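Local coordinates for azurocidin (Homo sapiens, PDB 1A7S), which binds heparin and lipopolysaccharide, kills Gram-negative bacteria and attracts monocytes and fibroblasts, as a neutrophil-granule homologue of the serine proteases, at residues G120-V125 and F143-V148; V159-L164 and G199-T204; G175-V180 and G187-S192; R10-L15 and Q124-G129; P109-N114 and R205-R210. All coordinates share one frame; numbering follows the deposited sequence.

Contact 1: G120-V125 and F143-V148; sequences GTRCQV and FVNVTV. With NAG (2-acetamido-2-deoxy-beta-D-glucopyranose), chain B.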
# COMPACT_ATOMS: atom_id res chain seq x y z
N GLY A 120 11.88 -16.62 0.85
CA GLY A 120 11.06 -17.77 1.07
C GLY A 120 9.83 -17.47 1.93
O GLY A 120 8.92 -18.28 1.99
N THR A 121 9.83 -16.28 2.57
CA THR A 121 8.65 -15.95 3.45
C THR A 121 7.45 -15.70 2.52
O THR A 121 7.53 -15.02 1.53
CB THR A 121 8.97 -14.66 4.21
OG1 THR A 121 10.08 -14.91 5.06
CG2 THR A 121 7.78 -14.27 5.16
N ARG A 122 6.35 -16.33 2.90
CA ARG A 122 5.07 -16.16 2.22
C ARG A 122 4.36 -14.90 2.75
O ARG A 122 4.31 -14.64 3.96
CB ARG A 122 4.23 -17.42 2.48
CG ARG A 122 4.94 -18.57 1.65
CD ARG A 122 4.21 -19.88 1.85
NE ARG A 122 2.85 -19.87 1.39
CZ ARG A 122 2.32 -20.62 0.45
NH1 ARG A 122 2.81 -21.85 0.18
NH2 ARG A 122 1.24 -20.21 -0.20
N CYS A 123 3.87 -14.13 1.85
CA CYS A 123 3.16 -12.88 2.10
C CYS A 123 1.90 -12.84 1.18
O CYS A 123 1.69 -13.72 0.35
CB CYS A 123 4.09 -11.71 1.74
SG CYS A 123 5.70 -11.71 2.50
N GLN A 124 1.13 -11.78 1.34
CA GLN A 124 0.04 -11.45 0.44
C GLN A 124 0.10 -9.95 0.10
O GLN A 124 0.60 -9.17 0.87
CB GLN A 124 -1.34 -11.75 1.03
CG GLN A 124 -1.59 -13.23 1.25
CD GLN A 124 -2.95 -13.62 1.67
OE1 GLN A 124 -3.46 -14.72 1.24
NE2 GLN A 124 -3.63 -12.87 2.42
N VAL A 125 -0.44 -9.66 -1.08
CA VAL A 125 -0.67 -8.31 -1.51
C VAL A 125 -2.07 -8.20 -2.06
O VAL A 125 -2.48 -9.15 -2.84
CB VAL A 125 0.43 -7.79 -2.45
CG1 VAL A 125 0.65 -8.59 -3.67
CG2 VAL A 125 0.25 -6.32 -2.68
N PHE A 143 -6.45 -10.29 -4.39
CA PHE A 143 -5.28 -10.60 -3.62
C PHE A 143 -4.54 -11.77 -4.19
O PHE A 143 -5.11 -12.67 -4.84
CB PHE A 143 -5.62 -10.79 -2.14
CG PHE A 143 -6.35 -12.08 -1.85
CD1 PHE A 143 -7.70 -12.21 -2.13
CD2 PHE A 143 -5.69 -13.16 -1.31
CE1 PHE A 143 -8.37 -13.42 -1.99
CE2 PHE A 143 -6.40 -14.34 -1.09
CZ PHE A 143 -7.73 -14.45 -1.46
N VAL A 144 -3.26 -11.80 -3.93
CA VAL A 144 -2.38 -12.87 -4.41
C VAL A 144 -1.35 -13.23 -3.34
O VAL A 144 -0.92 -12.35 -2.58
CB VAL A 144 -1.69 -12.44 -5.72
CG1 VAL A 144 -0.87 -11.16 -5.61
CG2 VAL A 144 -1.03 -13.54 -6.47
N ASN A 145 -1.02 -14.51 -3.27
CA ASN A 145 0.05 -15.01 -2.44
C ASN A 145 1.38 -14.73 -3.16
O ASN A 145 1.46 -15.06 -4.36
CB ASN A 145 -0.08 -16.51 -2.28
CG ASN A 145 -1.20 -16.92 -1.34
OD1 ASN A 145 -1.64 -16.17 -0.46
ND2 ASN A 145 -1.67 -18.16 -1.55
N VAL A 146 2.34 -14.19 -2.47
CA VAL A 146 3.64 -13.90 -3.04
C VAL A 146 4.72 -14.42 -2.09
O VAL A 146 4.43 -14.60 -0.88
CB VAL A 146 3.86 -12.44 -3.43
CG1 VAL A 146 2.72 -11.92 -4.35
CG2 VAL A 146 3.95 -11.54 -2.21
N THR A 147 5.92 -14.58 -2.61
CA THR A 147 7.04 -15.09 -1.79
C THR A 147 8.21 -14.16 -1.91
O THR A 147 8.57 -13.72 -3.01
CB THR A 147 7.42 -16.52 -2.29
OG1 THR A 147 6.25 -17.34 -2.14
CG2 THR A 147 8.52 -17.09 -1.44
N VAL A 148 8.86 -13.85 -0.81
CA VAL A 148 10.05 -12.94 -0.82
C VAL A 148 11.17 -13.61 -1.55
O VAL A 148 11.50 -14.75 -1.32
CB VAL A 148 10.43 -12.61 0.63
CG1 VAL A 148 11.74 -11.81 0.67
CG2 VAL A 148 9.30 -11.85 1.31
C1 NAG B . -2.57 -18.82 -0.64
C2 NAG B . -3.71 -19.34 -1.57
C3 NAG B . -4.63 -20.24 -0.75
C4 NAG B . -3.71 -21.44 -0.24
C5 NAG B . -2.71 -20.75 0.72
C6 NAG B . -1.62 -21.67 1.19
C7 NAG B . -4.45 -17.66 -3.25
C8 NAG B . -5.19 -16.40 -3.54
N2 NAG B . -4.54 -18.17 -2.00
O3 NAG B . -5.58 -20.82 -1.57
O4 NAG B . -4.64 -22.25 0.54
O5 NAG B . -1.84 -19.95 -0.11
O6 NAG B . -1.33 -22.62 0.21
O7 NAG B . -3.76 -18.20 -4.06
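Two neighbouring antiparallel strands of the C-terminal beta-barrel meet where Cys123 and Val146 form a hydrogen-bonded pair: Cys123 N donates to Val146 O at 2.8 Å and Val146 N donates back to Cys123 O at 2.9 Å. Val125 and Val144 repeat this reciprocal pairing two residues on. At the other end Val148 N reaches Thr121 O, and Gly120 N reaches Val148 O. The apolar face carries Cys123, Val125, Val144 and Val146. With chi1 at 57° in both Val125 and Val144, each CG1 sits between its own backbone N and carbonyl carbon, and the two CG1 atoms lie side by side 3.6 Å apart. Cys123 SG rests 3.8 Å from Val148 CG2 and is tied by a disulfide to Cys181 of strand 178-181, the next strand of this trypsin-like barrel. On the sheet's other face stand Arg122, Gln124, Asn145 and Thr147. Asn145 ND2 is bonded to C1 of an N-acetylglucosamine and approaches the edge of the Arg122 guanidinium, 3.8 Å from NH2. That same Arg122 NH2 lies 3.1 Å from O5 of the sugar, while Phe143 CE2 touches the acetamide methyl C8 at 3.4 Å. The sugar is hydrogen-bonded to Arg5 NH1.

Contact 2: V159-L164 and G199-T204; sequences VCTGVL and GPDFFT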
# COMPACT_ATOMS: atom_id res chain seq x y z
N VAL A 159 11.96 -4.73 -0.40
CA VAL A 159 11.64 -6.13 -0.21
C VAL A 159 10.96 -6.55 -1.55
O VAL A 159 10.11 -5.83 -2.06
CB VAL A 159 10.60 -6.35 0.92
CG1 VAL A 159 10.21 -7.84 0.97
CG2 VAL A 159 11.16 -5.93 2.24
N CYS A 160 11.50 -7.59 -2.16
CA CYS A 160 11.04 -8.05 -3.46
C CYS A 160 10.33 -9.38 -3.35
O CYS A 160 10.66 -10.20 -2.51
CB CYS A 160 12.18 -8.18 -4.44
SG CYS A 160 13.02 -6.66 -4.79
N THR A 161 9.31 -9.54 -4.23
CA THR A 161 8.52 -10.75 -4.21
C THR A 161 8.29 -11.29 -5.58
O THR A 161 8.42 -10.60 -6.60
CB THR A 161 7.15 -10.54 -3.53
OG1 THR A 161 6.36 -9.62 -4.33
CG2 THR A 161 7.28 -9.94 -2.17
N GLY A 162 7.96 -12.58 -5.61
CA GLY A 162 7.59 -13.24 -6.85
C GLY A 162 6.51 -14.27 -6.57
O GLY A 162 6.15 -14.57 -5.41
N VAL A 163 6.03 -14.87 -7.63
CA VAL A 163 5.04 -15.92 -7.59
C VAL A 163 5.54 -17.12 -8.44
O VAL A 163 6.49 -17.01 -9.20
CB VAL A 163 3.67 -15.46 -8.15
CG1 VAL A 163 3.15 -14.31 -7.30
CG2 VAL A 163 3.82 -15.00 -9.61
N LEU A 164 4.92 -18.24 -8.20
CA LEU A 164 5.29 -19.47 -8.94
C LEU A 164 4.56 -19.53 -10.27
O LEU A 164 5.00 -20.32 -11.13
CB LEU A 164 4.86 -20.69 -8.09
CG LEU A 164 5.64 -20.94 -6.84
CD1 LEU A 164 5.14 -22.16 -6.12
CD2 LEU A 164 7.17 -21.04 -7.13
N GLY A 199 7.84 -10.44 -12.65
CA GLY A 199 8.59 -10.48 -11.38
C GLY A 199 10.00 -9.96 -11.52
O GLY A 199 10.64 -10.03 -12.59
N PRO A 200 10.58 -9.55 -10.43
CA PRO A 200 9.95 -9.44 -9.13
C PRO A 200 9.14 -8.12 -8.99
O PRO A 200 9.32 -7.21 -9.75
CB PRO A 200 11.16 -9.39 -8.20
CG PRO A 200 12.26 -8.91 -8.99
CD PRO A 200 12.00 -9.27 -10.42
N ASP A 201 8.32 -8.09 -7.98
CA ASP A 201 7.67 -6.84 -7.54
C ASP A 201 8.61 -6.22 -6.49
O ASP A 201 9.14 -6.92 -5.64
CB ASP A 201 6.32 -7.14 -6.91
CG ASP A 201 5.26 -7.43 -7.97
OD1 ASP A 201 5.50 -7.04 -9.14
OD2 ASP A 201 4.17 -7.89 -7.54
N PHE A 202 8.74 -4.89 -6.57
CA PHE A 202 9.54 -4.17 -5.62
C PHE A 202 8.63 -3.36 -4.68
O PHE A 202 7.87 -2.50 -5.13
CB PHE A 202 10.48 -3.18 -6.36
CG PHE A 202 11.60 -3.87 -7.08
CD1 PHE A 202 11.35 -4.57 -8.24
CD2 PHE A 202 12.89 -3.84 -6.60
CE1 PHE A 202 12.34 -5.15 -8.96
CE2 PHE A 202 13.91 -4.41 -7.31
CZ PHE A 202 13.67 -5.09 -8.46
N PHE A 203 8.82 -3.61 -3.37
CA PHE A 203 8.12 -2.92 -2.32
C PHE A 203 9.13 -2.15 -1.48
O PHE A 203 10.22 -2.64 -1.21
CB PHE A 203 7.41 -3.95 -1.39
CG PHE A 203 6.32 -4.72 -2.06
CD1 PHE A 203 6.55 -5.85 -2.76
CD2 PHE A 203 5.01 -4.30 -1.92
CE1 PHE A 203 5.57 -6.57 -3.38
CE2 PHE A 203 3.97 -5.01 -2.50
CZ PHE A 203 4.26 -6.11 -3.28
N THR A 204 8.79 -0.95 -1.07
CA THR A 204 9.65 -0.22 -0.12
C THR A 204 9.76 -1.01 1.15
O THR A 204 8.74 -1.52 1.64
CB THR A 204 8.98 1.15 0.14
OG1 THR A 204 8.76 1.71 -1.13
CG2 THR A 204 9.88 2.02 1.06
O HOH W 1 5.02 -10.51 -6.58
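Thr161 and Phe203 meet on the tightly packed face of this strand pair, which they share with Val159 and Asp201, all four buried. The Thr161 side chain crosses that of Phe203 at about a right angle; Thr161 chi1 (65°) sets OG1 between the backbone N and carbonyl carbon, 3.3 Å from Phe203 CE1. Leu179 packs against Val159, Thr161 and Phe203. A water is hydrogen-bonded to Thr161 OG1 at 2.8 Å and donates a weak bond to Asp201 OD2, whose main partner is Ile170 N. Strands 158-162 and 201-205 are antiparallel neighbours in the C-terminal barrel, and reciprocal backbone bonds join Val159 to Phe203 and Thr161 to Asp201. The other face lies nearer solvent, with Pro200 and Phe202 partly exposed. There Cys160 SG, in a disulfide with Cys154, sits over one face of the Phe202 ring, 3.7 Å from its centroid and displaced toward the CD2-CE2 rim, a sulfur-aromatic contact. Cys160 CB leans on Pro200 CB at 4.1 Å, Pro200 following a cis peptide bond. Past Thr161 the packing gives out: Val163 and Leu164 run on without touching residues 199-204.

Contact 3: G175-V180 and G187-S192; sequences GGTPLV and GVASFS. With EOH (ethanol), chain G.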
# COMPACT_ATOMS: atom_id res chain seq x y z
N GLY A 175 -0.08 0.73 -6.70
CA GLY A 175 1.01 1.47 -6.03
C GLY A 175 0.56 1.92 -4.68
O GLY A 175 -0.57 2.32 -4.47
N GLY A 176 1.46 1.81 -3.70
CA GLY A 176 1.14 2.16 -2.36
C GLY A 176 0.50 1.14 -1.50
O GLY A 176 0.46 1.25 -0.26
N THR A 177 -0.07 0.08 -2.08
CA THR A 177 -0.72 -0.95 -1.27
C THR A 177 0.27 -1.76 -0.48
O THR A 177 1.43 -1.94 -0.90
CB THR A 177 -1.63 -1.83 -2.19
OG1 THR A 177 -2.75 -2.25 -1.44
CG2 THR A 177 -0.89 -3.00 -2.77
N PRO A 178 -0.06 -2.25 0.70
CA PRO A 178 0.92 -2.90 1.55
C PRO A 178 1.17 -4.36 1.15
O PRO A 178 0.30 -5.09 0.71
CB PRO A 178 0.26 -2.83 2.93
CG PRO A 178 -1.22 -2.87 2.64
CD PRO A 178 -1.37 -2.03 1.39
N LEU A 179 2.38 -4.75 1.42
CA LEU A 179 2.80 -6.17 1.41
C LEU A 179 2.71 -6.63 2.88
O LEU A 179 3.37 -6.03 3.73
CB LEU A 179 4.27 -6.28 0.93
CG LEU A 179 4.82 -7.73 1.00
CD1 LEU A 179 4.16 -8.58 -0.07
CD2 LEU A 179 6.34 -7.71 0.82
N VAL A 180 1.88 -7.67 3.15
CA VAL A 180 1.69 -8.16 4.47
C VAL A 180 2.34 -9.53 4.62
O VAL A 180 2.00 -10.44 3.89
CB VAL A 180 0.20 -8.26 4.85
CG1 VAL A 180 0.05 -8.79 6.22
CG2 VAL A 180 -0.42 -6.84 4.73
N GLY A 187 6.09 -4.14 3.42
CA GLY A 187 6.36 -3.45 2.22
C GLY A 187 5.23 -2.50 1.82
O GLY A 187 4.12 -2.65 2.23
N VAL A 188 5.62 -1.54 0.97
CA VAL A 188 4.71 -0.63 0.31
C VAL A 188 4.95 -0.77 -1.21
O VAL A 188 6.08 -0.60 -1.64
CB VAL A 188 4.94 0.83 0.73
CG1 VAL A 188 4.12 1.78 -0.12
CG2 VAL A 188 4.57 1.01 2.21
N ALA A 189 3.92 -1.14 -1.98
CA ALA A 189 4.14 -1.40 -3.39
C ALA A 189 4.71 -0.20 -4.11
O ALA A 189 4.18 0.92 -4.02
CB ALA A 189 2.84 -1.88 -4.05
N SER A 190 5.81 -0.40 -4.81
CA SER A 190 6.53 0.67 -5.47
C SER A 190 6.57 0.54 -6.96
O SER A 190 6.07 1.41 -7.68
CB SER A 190 7.87 0.90 -4.87
OG SER A 190 8.66 1.87 -5.44
N PHE A 191 7.20 -0.50 -7.49
CA PHE A 191 7.28 -0.66 -8.93
C PHE A 191 7.49 -2.11 -9.29
O PHE A 191 7.87 -2.93 -8.45
CB PHE A 191 8.37 0.25 -9.52
CG PHE A 191 9.79 -0.15 -9.13
CD1 PHE A 191 10.37 0.29 -7.97
CD2 PHE A 191 10.56 -0.99 -9.94
CE1 PHE A 191 11.66 -0.07 -7.60
CE2 PHE A 191 11.84 -1.33 -9.58
CZ PHE A 191 12.41 -0.87 -8.38
N SER A 192 7.37 -2.43 -10.57
CA SER A 192 7.88 -3.69 -11.12
C SER A 192 8.37 -3.32 -12.57
O SER A 192 7.94 -2.25 -13.06
CB SER A 192 6.88 -4.77 -11.17
OG SER A 192 5.66 -4.44 -11.81
C1 EOH G . -2.67 -6.45 1.83
C2 EOH G . -2.40 -7.90 1.87
O EOH G . -2.32 -5.70 0.61
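A positive phi of 86° with psi -18° lets Gly176 turn its N toward Ala189 O, 2.9 Å away, a backbone shape that suits glycine. Thr177 chi1, at -147° away from the usual staggered values, places OG1 where it is hydrogen-bonded to Ala126 O. The methyl CG2 of Thr177 meets Ala189 CB at 4.1 Å, and Thr177 O accepts from Ala189 N at 2.8 Å. Strand pairing proper follows: Leu179 N donates to Gly187 O at 2.8 Å, well above the plane of that carbonyl, and the return bond from Gly187 N to Leu179 O is weak. Leu179 CB lies only 3.7 Å from Gly187 CA, directly against the glycine backbone. Val188 CG1 packs on Gly176 O at 3.7 Å. An ethanol, probably from the crystallisation liquor, donates to Pro178 O at 2.7 Å. Main-chain bonds and glycines thus carry this buried hairpin. In active S1 peptidases the nucleophilic serine occupies the place corresponding to Gly175, which offers no hydroxyl, consistent with a protease homologue.

Contact 4: R10-L15 and Q124-G129; sequences RQFPFL and QVAGWG. With EOH (ethanol), chain G.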
# COMPACT_ATOMS: atom_id res chain seq x y z
N ARG A 10 -14.28 -7.07 3.90
CA ARG A 10 -13.55 -6.92 5.16
C ARG A 10 -12.40 -7.86 5.24
O ARG A 10 -11.81 -7.96 6.34
CB ARG A 10 -14.50 -7.07 6.37
CG ARG A 10 -15.82 -6.37 6.24
CD ARG A 10 -16.60 -6.37 7.53
NE ARG A 10 -16.80 -7.68 8.12
CZ ARG A 10 -17.79 -8.55 7.80
NH1 ARG A 10 -18.68 -8.24 6.88
NH2 ARG A 10 -17.88 -9.68 8.46
N GLN A 11 -12.01 -8.53 4.15
CA GLN A 11 -10.87 -9.46 4.25
C GLN A 11 -9.58 -8.66 4.53
O GLN A 11 -8.71 -9.21 5.21
CB GLN A 11 -10.73 -10.23 2.95
CG GLN A 11 -9.66 -11.31 3.01
CD GLN A 11 -9.64 -12.19 1.80
OE1 GLN A 11 -10.56 -12.15 0.92
NE2 GLN A 11 -8.58 -12.95 1.59
N PHE A 12 -9.46 -7.47 3.97
CA PHE A 12 -8.31 -6.58 4.18
C PHE A 12 -8.76 -5.23 4.67
O PHE A 12 -8.79 -4.22 3.94
CB PHE A 12 -7.54 -6.43 2.85
CG PHE A 12 -7.11 -7.79 2.32
CD1 PHE A 12 -6.04 -8.47 2.80
CD2 PHE A 12 -7.80 -8.41 1.29
CE1 PHE A 12 -5.62 -9.66 2.29
CE2 PHE A 12 -7.44 -9.59 0.76
CZ PHE A 12 -6.35 -10.27 1.27
N PRO A 13 -9.19 -5.18 5.95
CA PRO A 13 -9.93 -3.99 6.42
C PRO A 13 -9.06 -2.76 6.71
O PRO A 13 -9.59 -1.69 6.99
CB PRO A 13 -10.65 -4.50 7.65
CG PRO A 13 -9.85 -5.63 8.16
CD PRO A 13 -9.17 -6.25 6.98
N PHE A 14 -7.76 -2.87 6.57
CA PHE A 14 -6.82 -1.79 6.67
C PHE A 14 -6.60 -1.08 5.36
O PHE A 14 -5.87 -0.10 5.30
CB PHE A 14 -5.49 -2.28 7.27
CG PHE A 14 -5.00 -3.52 6.55
CD1 PHE A 14 -4.42 -3.45 5.33
CD2 PHE A 14 -5.21 -4.80 7.12
CE1 PHE A 14 -4.06 -4.58 4.60
CE2 PHE A 14 -4.84 -5.92 6.40
CZ PHE A 14 -4.30 -5.83 5.16
N LEU A 15 -7.12 -1.61 4.25
CA LEU A 15 -6.80 -1.11 2.96
C LEU A 15 -7.42 0.27 2.68
O LEU A 15 -8.61 0.47 3.00
CB LEU A 15 -7.25 -2.02 1.84
CG LEU A 15 -6.49 -3.18 1.47
CD1 LEU A 15 -7.13 -3.83 0.23
CD2 LEU A 15 -4.99 -2.96 1.23
N GLN A 124 1.13 -11.78 1.34
CA GLN A 124 0.04 -11.45 0.44
C GLN A 124 0.10 -9.95 0.10
O GLN A 124 0.60 -9.17 0.87
CB GLN A 124 -1.34 -11.75 1.03
CG GLN A 124 -1.59 -13.23 1.25
CD GLN A 124 -2.95 -13.62 1.67
OE1 GLN A 124 -3.46 -14.72 1.24
NE2 GLN A 124 -3.63 -12.87 2.42
N VAL A 125 -0.44 -9.66 -1.08
CA VAL A 125 -0.67 -8.31 -1.51
C VAL A 125 -2.07 -8.20 -2.06
O VAL A 125 -2.48 -9.15 -2.84
CB VAL A 125 0.43 -7.79 -2.45
CG1 VAL A 125 0.65 -8.59 -3.67
CG2 VAL A 125 0.25 -6.32 -2.68
N ALA A 126 -2.82 -7.22 -1.76
CA ALA A 126 -4.17 -6.98 -2.18
C ALA A 126 -4.31 -5.56 -2.73
O ALA A 126 -3.65 -4.63 -2.30
CB ALA A 126 -5.14 -7.22 -1.03
N GLY A 127 -5.29 -5.37 -3.61
CA GLY A 127 -5.55 -4.09 -4.16
C GLY A 127 -6.60 -4.10 -5.23
O GLY A 127 -7.10 -5.17 -5.62
N TRP A 128 -6.92 -2.92 -5.73
CA TRP A 128 -7.93 -2.71 -6.76
C TRP A 128 -7.30 -2.51 -8.13
O TRP A 128 -7.98 -2.08 -9.08
CB TRP A 128 -8.83 -1.56 -6.41
CG TRP A 128 -9.79 -1.77 -5.28
CD1 TRP A 128 -11.04 -2.31 -5.42
CD2 TRP A 128 -9.65 -1.45 -3.91
NE1 TRP A 128 -11.68 -2.32 -4.21
CE2 TRP A 128 -10.85 -1.80 -3.26
CE3 TRP A 128 -8.60 -0.90 -3.14
CZ2 TRP A 128 -11.03 -1.62 -1.89
CZ3 TRP A 128 -8.81 -0.70 -1.79
CH2 TRP A 128 -10.03 -1.06 -1.20
N GLY A 129 -6.00 -2.80 -8.27
CA GLY A 129 -5.32 -2.55 -9.53
C GLY A 129 -5.75 -3.41 -10.66
O GLY A 129 -6.56 -4.35 -10.54
C1 EOH G . -2.67 -6.45 1.83
C2 EOH G . -2.40 -7.90 1.87
O EOH G . -2.32 -5.70 0.61
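Phe12 to Leu15 form a type I beta turn, closed by Leu15 N to Phe12 O at 3.1 Å, which faces strand 122-127 across a CA separation of 7.6 Å between Phe12 and Ala126. Side chains fill the interval. Ala126 CB stands over the centre of the Phe12 ring, 3.7 Å from the centroid and 10° off the normal, a CH-pi contact. Gln11 CG covers the opposite face, toward the rim, and the end of Gln124 approaches the ring's edge. From the far end of the turn Leu15 CD1 reaches Ala126 CB at 4.1 Å and also meets Trp128 CZ3 at 4.1 Å. The Leu15 and Trp128 side chains run antiparallel alongside each other, the indole being held by NE1 to Tyr58 O. An ethanol lies between turn and strand: its O accepts from Ala126 N at 2.9 Å, while C1 meets the edge of the Phe14 ring, 3.6 Å from CE1. The arrangement belongs to the interface of the two barrels of the chymotrypsin fold, where the approach to strand 15-20 packs on the C-terminal barrel.

Contact 5: P109-N114 and R205-R210; sequences PLPLQN and RVALFR. With NAG (2-acetamido-2-deoxy-beta-D-glucopyranose), chain C.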
# COMPACT_ATOMS: atom_id res chain seq x y z
N PRO A 109 -0.54 -3.30 11.61
CA PRO A 109 0.68 -3.09 12.41
C PRO A 109 1.95 -3.15 11.58
O PRO A 109 1.99 -3.75 10.51
CB PRO A 109 0.66 -4.28 13.42
CG PRO A 109 -0.28 -5.25 12.89
CD PRO A 109 -1.22 -4.55 11.96
N LEU A 110 2.98 -2.51 12.12
CA LEU A 110 4.25 -2.34 11.45
C LEU A 110 5.33 -3.21 12.08
O LEU A 110 5.32 -3.47 13.27
CB LEU A 110 4.71 -0.87 11.58
CG LEU A 110 3.77 0.19 11.04
CD1 LEU A 110 4.23 1.58 11.46
CD2 LEU A 110 3.76 0.13 9.49
N PRO A 111 6.35 -3.54 11.27
CA PRO A 111 7.54 -4.15 11.81
C PRO A 111 8.32 -3.13 12.65
O PRO A 111 8.28 -1.92 12.41
CB PRO A 111 8.32 -4.54 10.56
CG PRO A 111 7.91 -3.57 9.50
CD PRO A 111 6.49 -3.21 9.82
N LEU A 112 9.11 -3.66 13.58
CA LEU A 112 10.07 -2.85 14.31
C LEU A 112 11.25 -2.46 13.40
O LEU A 112 11.52 -3.14 12.38
CB LEU A 112 10.61 -3.62 15.54
CG LEU A 112 9.60 -3.92 16.63
CD1 LEU A 112 10.16 -4.90 17.61
CD2 LEU A 112 9.16 -2.65 17.36
N GLN A 113 11.91 -1.37 13.73
CA GLN A 113 13.03 -0.89 12.99
C GLN A 113 14.02 -1.99 12.72
O GLN A 113 14.44 -2.74 13.65
CB GLN A 113 13.69 0.28 13.71
CG GLN A 113 14.91 0.89 13.06
CD GLN A 113 14.56 1.68 11.79
OE1 GLN A 113 13.64 2.43 11.74
NE2 GLN A 113 15.44 1.50 10.76
N ASN A 114 14.46 -2.15 11.49
CA ASN A 114 15.45 -3.09 11.06
C ASN A 114 15.02 -4.55 11.10
O ASN A 114 15.80 -5.44 10.83
CB ASN A 114 16.81 -2.93 11.74
CG ASN A 114 17.49 -1.64 11.47
OD1 ASN A 114 17.15 -0.90 10.52
ND2 ASN A 114 18.46 -1.26 12.31
N ARG A 205 10.97 -1.17 1.67
CA ARG A 205 11.21 -1.94 2.87
C ARG A 205 10.83 -1.13 4.11
O ARG A 205 11.61 -0.34 4.61
CB ARG A 205 12.66 -2.38 2.90
CG ARG A 205 12.96 -3.35 4.07
CD ARG A 205 14.45 -3.82 4.08
NE ARG A 205 14.65 -4.78 2.97
CZ ARG A 205 14.57 -6.10 3.07
NH1 ARG A 205 14.07 -6.66 4.20
NH2 ARG A 205 14.90 -6.87 2.08
N VAL A 206 9.63 -1.34 4.59
CA VAL A 206 9.03 -0.56 5.66
C VAL A 206 9.89 -0.54 6.90
O VAL A 206 10.02 0.49 7.58
CB VAL A 206 7.62 -1.00 5.96
CG1 VAL A 206 7.03 -0.28 7.18
CG2 VAL A 206 6.68 -0.74 4.79
N ALA A 207 10.48 -1.67 7.25
CA ALA A 207 11.25 -1.76 8.48
C ALA A 207 12.44 -0.81 8.54
O ALA A 207 12.92 -0.48 9.62
CB ALA A 207 11.70 -3.18 8.74
N LEU A 208 12.90 -0.35 7.39
CA LEU A 208 14.01 0.63 7.40
C LEU A 208 13.56 1.97 7.92
O LEU A 208 14.40 2.81 8.25
CB LEU A 208 14.55 0.81 5.99
CG LEU A 208 15.26 -0.36 5.35
CD1 LEU A 208 15.66 -0.00 3.92
CD2 LEU A 208 16.43 -0.76 6.23
N PHE A 209 12.26 2.23 7.85
CA PHE A 209 11.68 3.58 8.09
C PHE A 209 10.85 3.62 9.37
O PHE A 209 10.19 4.62 9.62
CB PHE A 209 10.75 3.93 6.91
CG PHE A 209 11.49 4.05 5.61
CD1 PHE A 209 11.98 5.29 5.26
CD2 PHE A 209 11.64 2.99 4.78
CE1 PHE A 209 12.80 5.37 4.14
CE2 PHE A 209 12.38 3.06 3.63
CZ PHE A 209 12.99 4.26 3.32
N ARG A 210 10.89 2.59 10.22
CA ARG A 210 9.98 2.61 11.39
C ARG A 210 10.20 3.77 12.32
O ARG A 210 9.25 4.39 12.78
CB ARG A 210 10.05 1.29 12.13
CG ARG A 210 9.25 1.21 13.40
CD ARG A 210 7.74 1.39 13.18
NE ARG A 210 7.02 1.43 14.44
CZ ARG A 210 6.64 0.37 15.14
NH1 ARG A 210 6.87 -0.83 14.73
NH2 ARG A 210 5.99 0.54 16.31
C1 NAG C . 19.20 -0.10 12.12
C2 NAG C . 19.79 0.39 13.48
C3 NAG C . 20.57 1.70 13.18
C4 NAG C . 21.65 1.37 12.14
C5 NAG C . 20.93 0.85 10.84
C6 NAG C . 21.83 0.54 9.72
C7 NAG C . 18.32 0.20 15.46
C8 NAG C . 17.22 0.80 16.21
N2 NAG C . 18.65 0.82 14.30
O3 NAG C . 21.19 2.12 14.40
O4 NAG C . 22.32 2.59 11.82
O5 NAG C . 20.26 -0.40 11.25
O6 NAG C . 22.76 -0.46 10.05
O7 NAG C . 18.95 -0.65 15.90
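Arg210 brings the edge of its guanidinium against the backbone of residues 110-112. CG is anti to the backbone N, and a bend at chi2 (62°) sends CD past Pro111 O, with which NH1 then makes a hydrogen bond of 2.9 Å. This oxygen lies in the guanidinium plane, whereas NH1 stands well above the plane of the Pro111 carbonyl. Leu110 crosses the arginine obliquely, its CD1 3.9 Å from Arg210 CD, and Arg210 NE forms a salt bridge with Asp214 of helix 210-218. The other branch of Leu110, CD2, meets Val206 CG1 at 4.0 Å, the two side chains at about a right angle. Pro111 also lies across Val206, and its CG touches Ala207 CB at 3.9 Å. Farther along, Gln113 is likewise bent at chi2 and folds its amide over the 206-208 turn. NE2 donates to Leu208 O at 3.0 Å, from above that carbonyl's plane, and to Asn114 OD1 at 3.0 Å. OE1 accepts from Asp211 N in helix 210-218. Asn114 N bonds Ala207 O at 2.9 Å, and Asn114 ND2 carries an N-acetylglucosamine. Arg210 and Gln113 thus pin residues 110-114 to the 3-10 turn; the topology, an interdomain linker packed against the segment leading into the C-terminal helix, is that of the chymotrypsin fold.

Contacts 1, 2 and 3 are strand pairs of one curled antiparallel sheet. Thr147 N to Gly162 O joins 1 to 2, Gln124 N to Val180 O joins 1 to 3, and Thr204 N to Val188 O joins 2 to 3. Contact 3 lies deepest, about 5 Å from the chain's centre, whereas 1, 2 and 5 are centred about 14 Å out. Contacts 1 and 5 are partly buried and each bears a glycan; 2, 3 and 4 are buried. Contact 4 shares Gln124 and Val125 with contact 1 but relies on apolar packing, without hydrogen bonds between its segments. Contact 5 instead adds arginine and glutamine side-chain bonds to backbone carbonyls.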